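PDB 4PUX: uncharacterized protein, which is of unknown function but belongs to the DUF3237 family and folds into an antiparallel beta-barrel. Local coordinates for residues Ala16-Asp21 with Gly46-Lys51; Leu22-Trp27 with Ile40-Gly45; Gly61-Ile66 with Ile75-Leu80; Leu91-Tyr96 with Ile122-Glu127. One frame throughout, in Å; residues are numbered along the deposited sequence.

How the contacts relate
All four contacts belong to one curled antiparallel sheet. Along the chain, contact 2 falls between the two halves of contact 1, and contacts 3 and 4 follow in series. Contacts 1 and 2 share strand 36-49, where Asp21 bonds through its backbone to Thr44 and Gly45. Strand 36-49 then pairs with strand 54-67 of contact 3, whose partner 73-83 lies beside strand 88-99 of contact 4. Neighbouring centres are about 10 Å (contacts 2 and 3) and 9 Å (3 and 4) apart. Contacts 1 and 4, with centres about 14 Å apart, meet through Phe18, Met124 and Leu91, so side chains from separate parts of the barrel wall pack against one another.

Contact 1 (Ala16-Asp21 with Gly46-Lys51)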
loop_
_atom_site.group_PDB
_atom_site.type_symbol
_atom_site.label_atom_id
_atom_site.label_comp_id
_atom_site.label_asym_id
_atom_site.label_seq_id
_atom_site.Cartn_x
_atom_site.Cartn_y
_atom_site.Cartn_z
ATOM N N ALA A 16 8.108 8.859 -3.248
ATOM C CA ALA A 16 8.820 7.830 -4.024
ATOM C C ALA A 16 7.865 6.868 -4.675
ATOM O O ALA A 16 6.718 6.709 -4.222
ATOM C CB ALA A 16 9.792 7.022 -3.080
ATOM N N LYS A 17 8.348 6.219 -5.725
ATOM C CA LYS A 17 7.665 5.081 -6.358
ATOM C C LYS A 17 8.177 3.793 -5.724
ATOM O O LYS A 17 9.374 3.539 -5.699
ATOM C CB LYS A 17 7.890 5.037 -7.864
ATOM C CG LYS A 17 7.200 3.816 -8.535
ATOM C CD LYS A 17 7.340 3.887 -10.086
ATOM C CE LYS A 17 6.412 2.913 -10.801
ATOM N NZ LYS A 17 5.976 3.458 -12.131
ATOM N N PHE A 18 7.254 3.030 -5.155
ATOM C CA PHE A 18 7.505 1.752 -4.494
ATOM C C PHE A 18 7.130 0.582 -5.395
ATOM O O PHE A 18 6.046 0.587 -6.036
ATOM C CB PHE A 18 6.683 1.629 -3.193
ATOM C CG PHE A 18 7.207 2.463 -2.027
ATOM C CD1 PHE A 18 7.092 3.863 -2.024
ATOM C CD2 PHE A 18 7.816 1.847 -0.925
ATOM C CE1 PHE A 18 7.555 4.634 -0.946
ATOM C CE2 PHE A 18 8.293 2.631 0.159
ATOM C CZ PHE A 18 8.182 4.021 0.127
ATOM N N SER A 19 7.968 -0.432 -5.343
ATOM C CA SER A 19 7.741 -1.697 -6.028
ATOM C C SER A 19 7.934 -2.803 -4.972
ATOM O O SER A 19 9.055 -3.065 -4.566
ATOM C CB SER A 19 8.702 -1.810 -7.235
ATOM O OG SER A 19 8.548 -0.675 -8.100
ATOM N N VAL A 20 6.841 -3.385 -4.499
ATOM C CA VAL A 20 6.857 -4.377 -3.416
ATOM C C VAL A 20 6.779 -5.786 -4.016
ATOM O O VAL A 20 5.881 -6.103 -4.824
ATOM C CB VAL A 20 5.672 -4.175 -2.418
ATOM C CG1 VAL A 20 5.865 -5.092 -1.209
ATOM C CG2 VAL A 20 5.544 -2.670 -1.968
ATOM N N ASP A 21 7.719 -6.621 -3.601
ATOM C CA ASP A 21 7.773 -8.033 -4.051
ATOM C C ASP A 21 7.025 -8.907 -3.012
ATOM O O ASP A 21 7.256 -8.776 -1.796
ATOM C CB ASP A 21 9.218 -8.504 -4.156
ATOM C CG ASP A 21 9.935 -7.954 -5.372
ATOM O OD1 ASP A 21 9.261 -7.610 -6.345
ATOM O OD2 ASP A 21 11.193 -7.862 -5.369
ATOM N N GLY A 46 11.801 -5.643 -2.397
ATOM C CA GLY A 46 11.365 -4.619 -3.303
ATOM C C GLY A 46 12.241 -3.391 -3.239
ATOM O O GLY A 46 13.352 -3.446 -2.718
ATOM N N THR A 47 11.788 -2.322 -3.889
ATOM C CA THR A 47 12.576 -1.096 -4.033
ATOM C C THR A 47 11.707 0.125 -3.873
ATOM O O THR A 47 10.449 0.056 -3.993
ATOM C CB THR A 47 13.255 -1.005 -5.435
ATOM O OG1 THR A 47 12.256 -1.003 -6.455
ATOM C CG2 THR A 47 14.255 -2.144 -5.628
ATOM N N PHE A 48 12.340 1.269 -3.613
ATOM C CA PHE A 48 11.659 2.566 -3.719
ATOM C C PHE A 48 12.619 3.609 -4.274
ATOM O O PHE A 48 13.834 3.563 -4.000
ATOM C CB PHE A 48 11.054 3.025 -2.374
ATOM C CG PHE A 48 12.013 2.974 -1.201
ATOM C CD1 PHE A 48 12.175 1.795 -0.470
ATOM C CD2 PHE A 48 12.689 4.122 -0.770
ATOM C CE1 PHE A 48 13.075 1.736 0.585
ATOM C CE2 PHE A 48 13.580 4.064 0.304
ATOM C CZ PHE A 48 13.744 2.894 1.000
ATOM N N GLU A 49 12.069 4.537 -5.054
ATOM C CA GLU A 49 12.871 5.537 -5.756
ATOM C C GLU A 49 12.126 6.856 -5.869
ATOM O O GLU A 49 11.080 6.948 -6.508
ATOM C CB GLU A 49 13.227 5.024 -7.156
ATOM C CG GLU A 49 14.147 5.983 -7.992
ATOM C CD GLU A 49 15.625 5.940 -7.593
ATOM O OE1 GLU A 49 15.966 5.168 -6.668
ATOM O OE2 GLU A 49 16.446 6.698 -8.210
ATOM N N GLY A 50 12.655 7.880 -5.181
ATOM C CA GLY A 50 12.146 9.257 -5.259
ATOM C C GLY A 50 13.267 10.262 -5.101
ATOM O O GLY A 50 14.409 9.889 -4.837
ATOM N N LYS A 51 12.941 11.541 -5.237
ATOM C CA LYS A 51 13.948 12.602 -5.177
ATOM C C LYS A 51 14.730 12.580 -3.839
ATOM O O LYS A 51 15.994 12.646 -3.837
ATOM C CB LYS A 51 13.284 13.984 -5.384
ATOM C CG LYS A 51 14.264 15.173 -5.463
ATOM C CD LYS A 51 13.509 16.496 -5.727
ATOM C CE LYS A 51 14.466 17.661 -5.900
ATOM N NZ LYS A 51 13.720 18.943 -6.139
HETATM O O HOH W 1 10.583 1.400 -7.279
#
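Residues 16-21 and 46-49 are adjacent antiparallel strands of the beta-barrel wall, from strands 12-21 and 36-49. Their backbones exchange two reciprocal pairs of hydrogen bonds. Ser19 N points almost straight at Thr47 O, in the carbonyl plane and 2.9 Å away, and Thr47 N answers to Ser19 O. Lys17 and Glu49 repeat the exchange, but there the donors stand above the carbonyl planes, Lys17 N markedly so. Glycine suits position 46, since a CB at its backbone angles would collide with Ser19 O; instead Gly46 CA makes a CA-H...O contact of 3.1 Å with Ser19 O.

Polar side chains occupy the face of Lys17, Ser19, Thr47 and Glu49. One water donates to Lys17 O at 2.9 Å and links the hydroxyls of Ser19 and Thr47 by a hydrogen bond to each. Short hydroxyl side chains leave this water room close to the backbone.

The other face carries the buried aromatic pair. Phe48 CG takes the crowded position between its backbone N and carbonyl carbon (chi1 50°), and the two phenyl rings lie side by side, their planes 22° apart but slid so that they barely overlap. Phe18 also stacks on Tyr154 of strand 151-159. What the Phe18 ring chiefly receives from Phe48 is a methylene: Phe48 CB sits over the ring centre, 3.6 Å above its plane.

Contact 2 (Leu22-Trp27 with Ile40-Gly45)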
loop_
_atom_site.group_PDB
_atom_site.type_symbol
_atom_site.label_atom_id
_atom_site.label_comp_id
_atom_site.label_asym_id
_atom_site.label_seq_id
_atom_site.Cartn_x
_atom_site.Cartn_y
_atom_site.Cartn_z
ATOM N N LEU A 22 6.176 -9.814 -3.521
ATOM C CA LEU A 22 5.373 -10.760 -2.702
ATOM C C LEU A 22 5.740 -12.197 -3.145
ATOM O O LEU A 22 4.875 -12.977 -3.561
ATOM C CB LEU A 22 3.880 -10.489 -2.917
ATOM C CG LEU A 22 3.466 -9.036 -2.785
ATOM C CD1 LEU A 22 1.996 -8.898 -3.152
ATOM C CD2 LEU A 22 3.745 -8.507 -1.380
ATOM N N ASN A 23 7.052 -12.513 -3.103
ATOM C CA ASN A 23 7.565 -13.724 -3.753
ATOM C C ASN A 23 7.609 -14.960 -2.801
ATOM O O ASN A 23 8.639 -15.626 -2.615
ATOM C CB ASN A 23 8.959 -13.454 -4.366
ATOM C CG ASN A 23 8.961 -12.447 -5.536
ATOM O OD1 ASN A 23 10.032 -11.847 -5.840
ATOM N ND2 ASN A 23 7.858 -12.238 -6.150
ATOM N N ALA A 24 6.466 -15.218 -2.187
ATOM C CA ALA A 24 6.256 -16.355 -1.296
ATOM C C ALA A 24 4.791 -16.744 -1.365
ATOM O O ALA A 24 3.949 -15.928 -1.728
ATOM C CB ALA A 24 6.633 -15.995 0.163
ATOM N N PRO A 25 4.476 -18.009 -1.035
ATOM C CA PRO A 25 3.063 -18.374 -1.059
ATOM C C PRO A 25 2.227 -17.616 -0.001
ATOM O O PRO A 25 2.715 -17.287 1.090
ATOM C CB PRO A 25 3.068 -19.891 -0.756
ATOM C CG PRO A 25 4.484 -20.322 -0.883
ATOM C CD PRO A 25 5.359 -19.123 -0.678
ATOM N N VAL A 26 0.978 -17.314 -0.355
ATOM C CA VAL A 26 0.020 -16.699 0.568
ATOM C C VAL A 26 -0.516 -17.769 1.509
ATOM O O VAL A 26 -0.826 -18.876 1.068
ATOM C CB VAL A 26 -1.165 -16.040 -0.183
ATOM C CG1 VAL A 26 -2.195 -15.474 0.795
ATOM C CG2 VAL A 26 -0.676 -14.928 -1.149
ATOM N N TRP A 27 -0.550 -17.459 2.805
ATOM C CA TRP A 27 -1.279 -18.290 3.756
ATOM C C TRP A 27 -2.777 -17.908 3.723
ATOM O O TRP A 27 -3.154 -16.788 4.081
ATOM C CB TRP A 27 -0.702 -18.211 5.166
ATOM C CG TRP A 27 0.587 -18.948 5.411
ATOM C CD1 TRP A 27 0.767 -20.344 5.432
ATOM C CD2 TRP A 27 1.862 -18.387 5.636
ATOM N NE1 TRP A 27 2.062 -20.641 5.713
ATOM C CE2 TRP A 27 2.763 -19.467 5.846
ATOM C CE3 TRP A 27 2.336 -17.078 5.777
ATOM C CZ2 TRP A 27 4.115 -19.273 6.145
ATOM C CZ3 TRP A 27 3.702 -16.890 6.038
ATOM C CH2 TRP A 27 4.556 -17.979 6.255
ATOM N N ILE A 40 -2.603 -13.971 4.757
ATOM C CA ILE A 40 -1.315 -13.429 5.251
ATOM C C ILE A 40 -0.345 -13.548 4.099
ATOM O O ILE A 40 0.003 -14.645 3.655
ATOM C CB ILE A 40 -0.838 -14.125 6.538
ATOM C CG1 ILE A 40 -1.905 -14.012 7.641
ATOM C CG2 ILE A 40 0.539 -13.579 6.974
ATOM C CD1 ILE A 40 -1.605 -14.816 8.902
ATOM N N ILE A 41 -0.040 -12.395 3.521
ATOM C CA ILE A 41 0.698 -12.257 2.258
ATOM C C ILE A 41 2.137 -11.732 2.540
ATOM O O ILE A 41 2.313 -10.535 2.859
ATOM C CB ILE A 41 -0.029 -11.264 1.327
ATOM C CG1 ILE A 41 -1.501 -11.649 1.122
ATOM C CG2 ILE A 41 0.737 -11.089 -0.009
ATOM C CD1 ILE A 41 -2.369 -10.554 0.591
ATOM N N PRO A 42 3.128 -12.627 2.609
ATOM C CA PRO A 42 4.505 -12.187 2.900
ATOM C C PRO A 42 5.079 -11.148 1.956
ATOM O O PRO A 42 4.917 -11.242 0.748
ATOM C CB PRO A 42 5.318 -13.482 2.849
ATOM C CG PRO A 42 4.362 -14.542 3.150
ATOM C CD PRO A 42 3.102 -14.088 2.397
ATOM N N ILE A 43 5.744 -10.166 2.559
ATOM C CA ILE A 43 6.519 -9.164 1.827
ATOM C C ILE A 43 7.994 -9.579 1.851
ATOM O O ILE A 43 8.607 -9.633 2.905
ATOM C CB ILE A 43 6.316 -7.741 2.426
ATOM C CG1 ILE A 43 4.848 -7.309 2.168
ATOM C CG2 ILE A 43 7.384 -6.750 1.880
ATOM C CD1 ILE A 43 4.411 -6.144 3.009
ATOM N N THR A 44 8.554 -9.878 0.665
ATOM C CA THR A 44 9.876 -10.503 0.583
ATOM C C THR A 44 11.004 -9.573 0.182
ATOM O O THR A 44 12.198 -9.916 0.326
ATOM C CB THR A 44 9.804 -11.728 -0.406
ATOM O OG1 THR A 44 9.397 -11.287 -1.705
ATOM C CG2 THR A 44 8.807 -12.771 0.130
ATOM N N GLY A 45 10.646 -8.390 -0.305
ATOM C CA GLY A 45 11.628 -7.404 -0.757
ATOM C C GLY A 45 10.968 -6.359 -1.648
ATOM O O GLY A 45 9.747 -6.201 -1.642
HETATM O O HOH W 2 11.737 -10.926 -3.078
HETATM O O HOH W 3 3.364 -13.329 -0.656
#
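An inverse gamma turn centred on Asn23 leads from strand 12-21 into the connection to strand 27-33, which runs alongside residues 40-45. The pairing is fixed at both ends. At one, Trp27 and Ile40 form an antiparallel hydrogen-bonded pair, with Ile40 N to Trp27 O at 2.9 Å and a return bond, both in the carbonyl plane. At the other, Asn23 N donates to Thr44 OG1 at 3.0 Å. Threonine suits that place: its hydroxyl stands in the crowded position between backbone N and carbonyl carbon (chi1 60°), turned to the gamma turn, while Thr44 CG2 packs on Ala24 CB at 3.9 Å. The same hydroxyl has a weak bond to Asp21 O, and a water lies 2.7 Å from Thr44 OG1.

Between the ends the contact is mainly apolar. Proline at 42 has no N-H to place and offers its ring instead: Pro42 CB meets Ala24 CB, and Pro42 CG reaches Trp27 CZ3 at 3.8 Å, the side chains at about a right angle. Val26 CG1 lies beside Ile41 CG1, and Leu22 CD2 touches Ile43 CG1 at 3.9 Å. Trp27 NE1 is bonded to a citrate, probably from the crystallisation liquor. With backbone pairing limited to Trp27 and Ile40, a hydroxyl holding the other end and a water between Ala24 O and Pro42 O, the middle rests on van der Waals contact and solvent.

Contact 3 (Gly61-Ile66 with Ile75-Leu80); sequences GADWQI and IDTRYL. With EDO (1,2-ethanediol), chain D.
With CG anti to its backbone N (chi1 -177°), Asp63 swings its carboxylate across to the neighbouring strand, and a chi2 of 4° leaves OD1 beneath Asp76 N. The resulting bond, Asp76 N to Asp63 OD1, is 3.0 Å long and nearly straight at 173°, though the N-H arrives from above the carboxylate plane. The side chain thus replaces Trp64 O, too distant here, as acceptor. Trp64 N still donates to Asp76 O at 2.8 Å, and Ala62 and Arg78 exchange two longer backbone bonds, all within the hairpin of strands 54-67 and 73-83.

Asp63 OD2 receives a weak bond from Gln65 NE2 at 3.2 Å, while Arg39 holds Gln65 OE1. Two methyls pack against the acid: Ile75 CD1 touches Asp63 OD2 at 3.6 Å, and Thr77 CG2 meets Asp63 CB. On the other face, small Ala62 puts CB 3.6 Å above the Trp64 ring plane. Inside, Tyr79 OH bonds to Tyr154 OH and to O2 of an ethanediol, probably from the crystallisation liquor.

One straight and one weak N-H bond are consistent with buried Asp63 remaining charged, although the adjacent methyls and nearby Asp76 may raise its pKa.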
loop_
_atom_site.group_PDB
_atom_site.type_symbol
_atom_site.label_atom_id
_atom_site.label_comp_id
_atom_site.label_asym_id
_atom_site.label_seq_id
_atom_site.Cartn_x
_atom_site.Cartn_y
_atom_site.Cartn_z
ATOM N N GLY A 61 7.928 -9.002 7.312
ATOM C CA GLY A 61 6.549 -8.582 7.367
ATOM C C GLY A 61 5.668 -9.098 6.286
ATOM O O GLY A 61 5.981 -10.100 5.598
ATOM N N ALA A 62 4.478 -8.499 6.204
ATOM C CA ALA A 62 3.375 -9.030 5.406
ATOM C C ALA A 62 2.222 -8.032 5.324
ATOM O O ALA A 62 2.218 -7.008 6.037
ATOM C CB ALA A 62 2.835 -10.355 6.051
ATOM N N ASP A 63 1.273 -8.337 4.463
ATOM C CA ASP A 63 -0.090 -7.786 4.513
ATOM C C ASP A 63 -0.978 -8.806 5.221
ATOM O O ASP A 63 -1.141 -9.956 4.733
ATOM C CB ASP A 63 -0.617 -7.462 3.101
ATOM C CG ASP A 63 -2.006 -6.827 3.085
ATOM O OD1 ASP A 63 -2.566 -6.545 4.151
ATOM O OD2 ASP A 63 -2.490 -6.545 1.942
ATOM N N TRP A 64 -1.494 -8.420 6.388
ATOM C CA TRP A 64 -2.516 -9.196 7.110
ATOM C C TRP A 64 -3.904 -8.707 6.615
ATOM O O TRP A 64 -4.449 -7.751 7.151
ATOM C CB TRP A 64 -2.355 -9.026 8.630
ATOM C CG TRP A 64 -1.184 -9.779 9.222
ATOM C CD1 TRP A 64 -1.268 -11.027 9.826
ATOM C CD2 TRP A 64 0.223 -9.444 9.224
ATOM N NE1 TRP A 64 -0.037 -11.431 10.236
ATOM C CE2 TRP A 64 0.902 -10.510 9.876
ATOM C CE3 TRP A 64 0.963 -8.339 8.799
ATOM C CZ2 TRP A 64 2.290 -10.502 10.106
ATOM C CZ3 TRP A 64 2.362 -8.320 9.059
ATOM C CH2 TRP A 64 2.989 -9.372 9.719
ATOM N N GLN A 65 -4.379 -9.321 5.526
ATOM C CA GLN A 65 -5.520 -8.853 4.772
ATOM C C GLN A 65 -6.797 -9.564 5.161
ATOM O O GLN A 65 -6.758 -10.729 5.593
ATOM C CB GLN A 65 -5.217 -9.124 3.263
ATOM C CG GLN A 65 -6.180 -8.546 2.276
ATOM C CD GLN A 65 -5.751 -8.792 0.837
ATOM O OE1 GLN A 65 -6.108 -9.818 0.235
ATOM N NE2 GLN A 65 -4.919 -7.883 0.298
ATOM N N ILE A 66 -7.920 -8.864 4.982
ATOM C CA ILE A 66 -9.266 -9.435 5.137
ATOM C C ILE A 66 -10.007 -9.154 3.827
ATOM O O ILE A 66 -9.995 -8.022 3.342
ATOM C CB ILE A 66 -10.068 -8.815 6.305
ATOM C CG1 ILE A 66 -9.344 -9.018 7.642
ATOM C CG2 ILE A 66 -11.508 -9.410 6.377
ATOM C CD1 ILE A 66 -9.838 -8.095 8.733
ATOM N N ILE A 75 -6.510 -3.691 3.738
ATOM C CA ILE A 75 -5.051 -3.833 3.785
ATOM C C ILE A 75 -4.559 -3.411 5.166
ATOM O O ILE A 75 -4.956 -2.358 5.682
ATOM C CB ILE A 75 -4.423 -2.872 2.720
ATOM C CG1 ILE A 75 -4.996 -3.041 1.281
ATOM C CG2 ILE A 75 -2.919 -2.878 2.774
ATOM C CD1 ILE A 75 -4.984 -4.296 0.756
ATOM N N ASP A 76 -3.629 -4.202 5.729
ATOM C CA ASP A 76 -3.010 -3.899 7.056
ATOM C C ASP A 76 -1.594 -4.498 7.089
ATOM O O ASP A 76 -1.440 -5.717 7.235
ATOM C CB ASP A 76 -3.862 -4.431 8.209
ATOM C CG ASP A 76 -3.422 -3.911 9.573
ATOM O OD1 ASP A 76 -2.235 -4.079 9.923
ATOM O OD2 ASP A 76 -4.276 -3.360 10.278
ATOM N N THR A 77 -0.593 -3.677 6.809
ATOM C CA THR A 77 0.771 -4.148 6.639
ATOM C C THR A 77 1.730 -3.681 7.717
ATOM O O THR A 77 1.579 -2.602 8.318
ATOM C CB THR A 77 1.397 -3.724 5.252
ATOM O OG1 THR A 77 1.671 -2.322 5.285
ATOM C CG2 THR A 77 0.454 -4.053 4.033
ATOM N N ARG A 78 2.803 -4.467 7.888
ATOM C CA ARG A 78 4.046 -4.047 8.601
ATOM C C ARG A 78 5.230 -4.529 7.755
ATOM O O ARG A 78 5.274 -5.714 7.424
ATOM C CB ARG A 78 4.141 -4.661 9.994
ATOM C CG ARG A 78 3.027 -4.241 10.913
ATOM C CD ARG A 78 3.194 -4.784 12.345
ATOM N NE ARG A 78 2.062 -4.363 13.184
ATOM C CZ ARG A 78 1.919 -4.672 14.478
ATOM N NH1 ARG A 78 2.791 -5.499 15.072
ATOM N NH2 ARG A 78 0.880 -4.189 15.170
ATOM N N TYR A 79 6.145 -3.643 7.377
ATOM C CA TYR A 79 7.366 -3.988 6.688
ATOM C C TYR A 79 8.471 -2.997 6.941
ATOM O O TYR A 79 8.329 -2.109 7.827
ATOM C CB TYR A 79 7.115 -4.307 5.220
ATOM C CG TYR A 79 6.450 -3.294 4.291
ATOM C CD1 TYR A 79 5.092 -3.004 4.372
ATOM C CD2 TYR A 79 7.141 -2.805 3.179
ATOM C CE1 TYR A 79 4.460 -2.207 3.420
ATOM C CE2 TYR A 79 6.530 -2.017 2.232
ATOM C CZ TYR A 79 5.187 -1.761 2.304
ATOM O OH TYR A 79 4.575 -1.035 1.304
ATOM N N LEU A 80 9.618 -3.155 6.255
ATOM C CA LEU A 80 10.879 -2.519 6.686
ATOM C C LEU A 80 11.720 -2.038 5.510
ATOM O O LEU A 80 11.948 -2.799 4.567
ATOM C CB LEU A 80 11.650 -3.461 7.598
ATOM C CG LEU A 80 12.934 -2.956 8.224
ATOM C CD1 LEU A 80 12.670 -1.731 9.121
ATOM C CD2 LEU A 80 13.572 -4.060 9.059
HETATM C C1 EDO D . 0.128 -1.506 0.589
HETATM O O1 EDO D . -0.610 -2.612 0.629
HETATM C C2 EDO D . 1.537 -1.703 1.106
HETATM O O2 EDO D . 2.366 -2.582 0.372
#

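Contact 4 (Leu91-Tyr96 with Ile122-Glu127); sequences LQTKGY and ITMQFE
Gln92 O is gripped by two hydrogen bonds, from Gln125 N at 2.9 Å, nearly along the C=O axis, and from a water, with a CA-H...O contact from Met124 CA besides. Gln92 N returns a bond to Gln125 O, and Lys94 and Thr123 make the next reciprocal pair, in which Thr123 N reaches Lys94 O at 2.8 Å. Gly95 lies against Ile122, where a CB would strike Ile122 CA.

On the outer, polar face the side chains of Gln92 and Gln125 run side by side, their amide planes 30° apart, and touch without bonding directly. Waters join them to charges: one accepts from Lys94 NZ and donates to Gln125 OE1 at 2.8 Å, another donates to Gln92 OE1 and Glu127 OE2. Long flexible side chains suit this surface.

Inward, Leu91 CG anti to the backbone N (chi1 177°) brings CD1 obliquely against the Phe126 ring in an off-centre CH-pi contact, 3.8 Å from Phe126 CE2. Leu91 CD1 also meets CE of Met124, a selenomethionine, at 4.1 Å. The largely polar outer face and mainly apolar inner one, where Thr93 OG1 bonds to Thr77 OG1, fit a wall of the antiparallel beta-barrel that the curled sheet forms.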
loop_
_atom_site.group_PDB
_atom_site.type_symbol
_atom_site.label_atom_id
_atom_site.label_comp_id
_atom_site.label_asym_id
_atom_site.label_seq_id
_atom_site.Cartn_x
_atom_site.Cartn_y
_atom_site.Cartn_z
ATOM N N LEU A 91 7.650 0.736 8.270
ATOM C CA LEU A 91 6.489 1.227 7.543
ATOM C C LEU A 91 5.247 0.378 7.890
ATOM O O LEU A 91 5.305 -0.881 7.853
ATOM C CB LEU A 91 6.792 1.181 6.009
ATOM C CG LEU A 91 5.649 1.598 5.062
ATOM C CD1 LEU A 91 5.169 2.994 5.335
ATOM C CD2 LEU A 91 6.093 1.445 3.593
ATOM N N GLN A 92 4.123 1.071 8.084
ATOM C CA GLN A 92 2.773 0.491 8.213
ATOM C C GLN A 92 1.884 1.132 7.136
ATOM O O GLN A 92 1.840 2.358 7.029
ATOM C CB GLN A 92 2.170 0.761 9.592
ATOM C CG GLN A 92 2.933 0.113 10.743
ATOM C CD GLN A 92 2.586 0.708 12.091
ATOM O OE1 GLN A 92 3.260 1.668 12.582
ATOM N NE2 GLN A 92 1.478 0.282 12.625
ATOM N N THR A 93 1.175 0.307 6.354
ATOM C CA THR A 93 0.172 0.822 5.427
ATOM C C THR A 93 -1.198 0.200 5.767
ATOM O O THR A 93 -1.306 -0.929 6.266
ATOM C CB THR A 93 0.523 0.584 3.938
ATOM O OG1 THR A 93 0.378 -0.808 3.624
ATOM C CG2 THR A 93 1.964 1.020 3.616
ATOM N N LYS A 94 -2.230 0.963 5.475
ATOM C CA LYS A 94 -3.636 0.597 5.662
ATOM C C LYS A 94 -4.439 1.148 4.489
ATOM O O LYS A 94 -4.106 2.192 3.934
ATOM C CB LYS A 94 -4.175 1.141 6.986
ATOM C CG LYS A 94 -3.551 0.457 8.249
ATOM C CD LYS A 94 -4.013 1.063 9.502
ATOM C CE LYS A 94 -3.515 0.292 10.723
ATOM N NZ LYS A 94 -2.027 0.429 10.929
ATOM N N GLY A 95 -5.501 0.458 4.118
ATOM C CA GLY A 95 -6.364 0.973 3.073
ATOM C C GLY A 95 -7.280 -0.079 2.474
ATOM O O GLY A 95 -7.612 -1.060 3.144
ATOM N N TYR A 96 -7.684 0.152 1.216
ATOM C CA TYR A 96 -8.747 -0.631 0.575
ATOM C C TYR A 96 -8.404 -0.949 -0.861
ATOM O O TYR A 96 -7.816 -0.091 -1.579
ATOM C CB TYR A 96 -10.095 0.139 0.563
ATOM C CG TYR A 96 -10.606 0.568 1.919
ATOM C CD1 TYR A 96 -10.977 -0.391 2.876
ATOM C CD2 TYR A 96 -10.717 1.922 2.257
ATOM C CE1 TYR A 96 -11.470 -0.002 4.116
ATOM C CE2 TYR A 96 -11.179 2.329 3.506
ATOM C CZ TYR A 96 -11.578 1.369 4.426
ATOM O OH TYR A 96 -12.046 1.747 5.675
ATOM N N ILE A 122 -3.989 3.681 -0.240
ATOM C CA ILE A 122 -3.486 3.437 1.098
ATOM C C ILE A 122 -3.088 4.725 1.840
ATOM O O ILE A 122 -2.780 5.756 1.213
ATOM C CB ILE A 122 -2.254 2.475 1.075
ATOM C CG1 ILE A 122 -1.122 3.025 0.180
ATOM C CG2 ILE A 122 -2.677 1.093 0.598
ATOM C CD1 ILE A 122 0.203 2.274 0.303
ATOM N N THR A 123 -3.038 4.612 3.169
ATOM C CA THR A 123 -2.359 5.576 4.064
ATOM C C THR A 123 -1.064 4.934 4.577
ATOM O O THR A 123 -0.961 3.684 4.629
ATOM C CB THR A 123 -3.242 6.007 5.250
ATOM O OG1 THR A 123 -3.547 4.874 6.072
ATOM C CG2 THR A 123 -4.533 6.630 4.759
HETATM N N MSE A 124 -0.102 5.769 4.935
HETATM C CA MSE A 124 1.235 5.318 5.288
HETATM C C MSE A 124 1.688 5.973 6.609
HETATM O O MSE A 124 1.553 7.176 6.766
HETATM C CB MSE A 124 2.234 5.706 4.165
HETATM C CG MSE A 124 1.842 5.209 2.790
HETATM SE SE MSE A 124 3.016 5.829 1.382
HETATM C CE MSE A 124 4.627 4.826 1.733
ATOM N N GLN A 125 2.343 5.179 7.471
ATOM C CA GLN A 125 2.897 5.633 8.751
ATOM C C GLN A 125 4.340 5.140 8.861
ATOM O O GLN A 125 4.610 3.930 8.640
ATOM C CB GLN A 125 2.078 5.066 9.906
ATOM C CG GLN A 125 2.547 5.488 11.260
ATOM C CD GLN A 125 1.658 4.958 12.364
ATOM O OE1 GLN A 125 0.592 4.347 12.128
ATOM N NE2 GLN A 125 2.074 5.187 13.561
ATOM N N PHE A 126 5.248 6.046 9.150
ATOM C CA PHE A 126 6.697 5.762 9.210
ATOM C C PHE A 126 7.269 5.890 10.613
ATOM O O PHE A 126 6.863 6.770 11.367
ATOM C CB PHE A 126 7.440 6.746 8.330
ATOM C CG PHE A 126 6.958 6.828 6.904
ATOM C CD1 PHE A 126 5.974 7.759 6.532
ATOM C CD2 PHE A 126 7.534 6.026 5.902
ATOM C CE1 PHE A 126 5.592 7.892 5.171
ATOM C CE2 PHE A 126 7.140 6.144 4.566
ATOM C CZ PHE A 126 6.128 7.063 4.207
ATOM N N GLU A 127 8.374 5.169 10.887
ATOM C CA GLU A 127 9.134 5.287 12.144
ATOM C C GLU A 127 10.607 5.105 11.844
ATOM O O GLU A 127 10.992 4.057 11.332
ATOM C CB GLU A 127 8.797 4.254 13.210
ATOM C CG GLU A 127 7.624 4.444 14.008
ATOM C CD GLU A 127 7.561 3.470 15.227
ATOM O OE1 GLU A 127 8.631 3.048 15.839
ATOM O OE2 GLU A 127 6.418 3.241 15.632
HETATM O O HOH W 4 -1.018 3.782 7.857
HETATM O O HOH W 5 3.372 2.331 15.542
HETATM O O HOH W 6 -1.037 3.024 10.236
#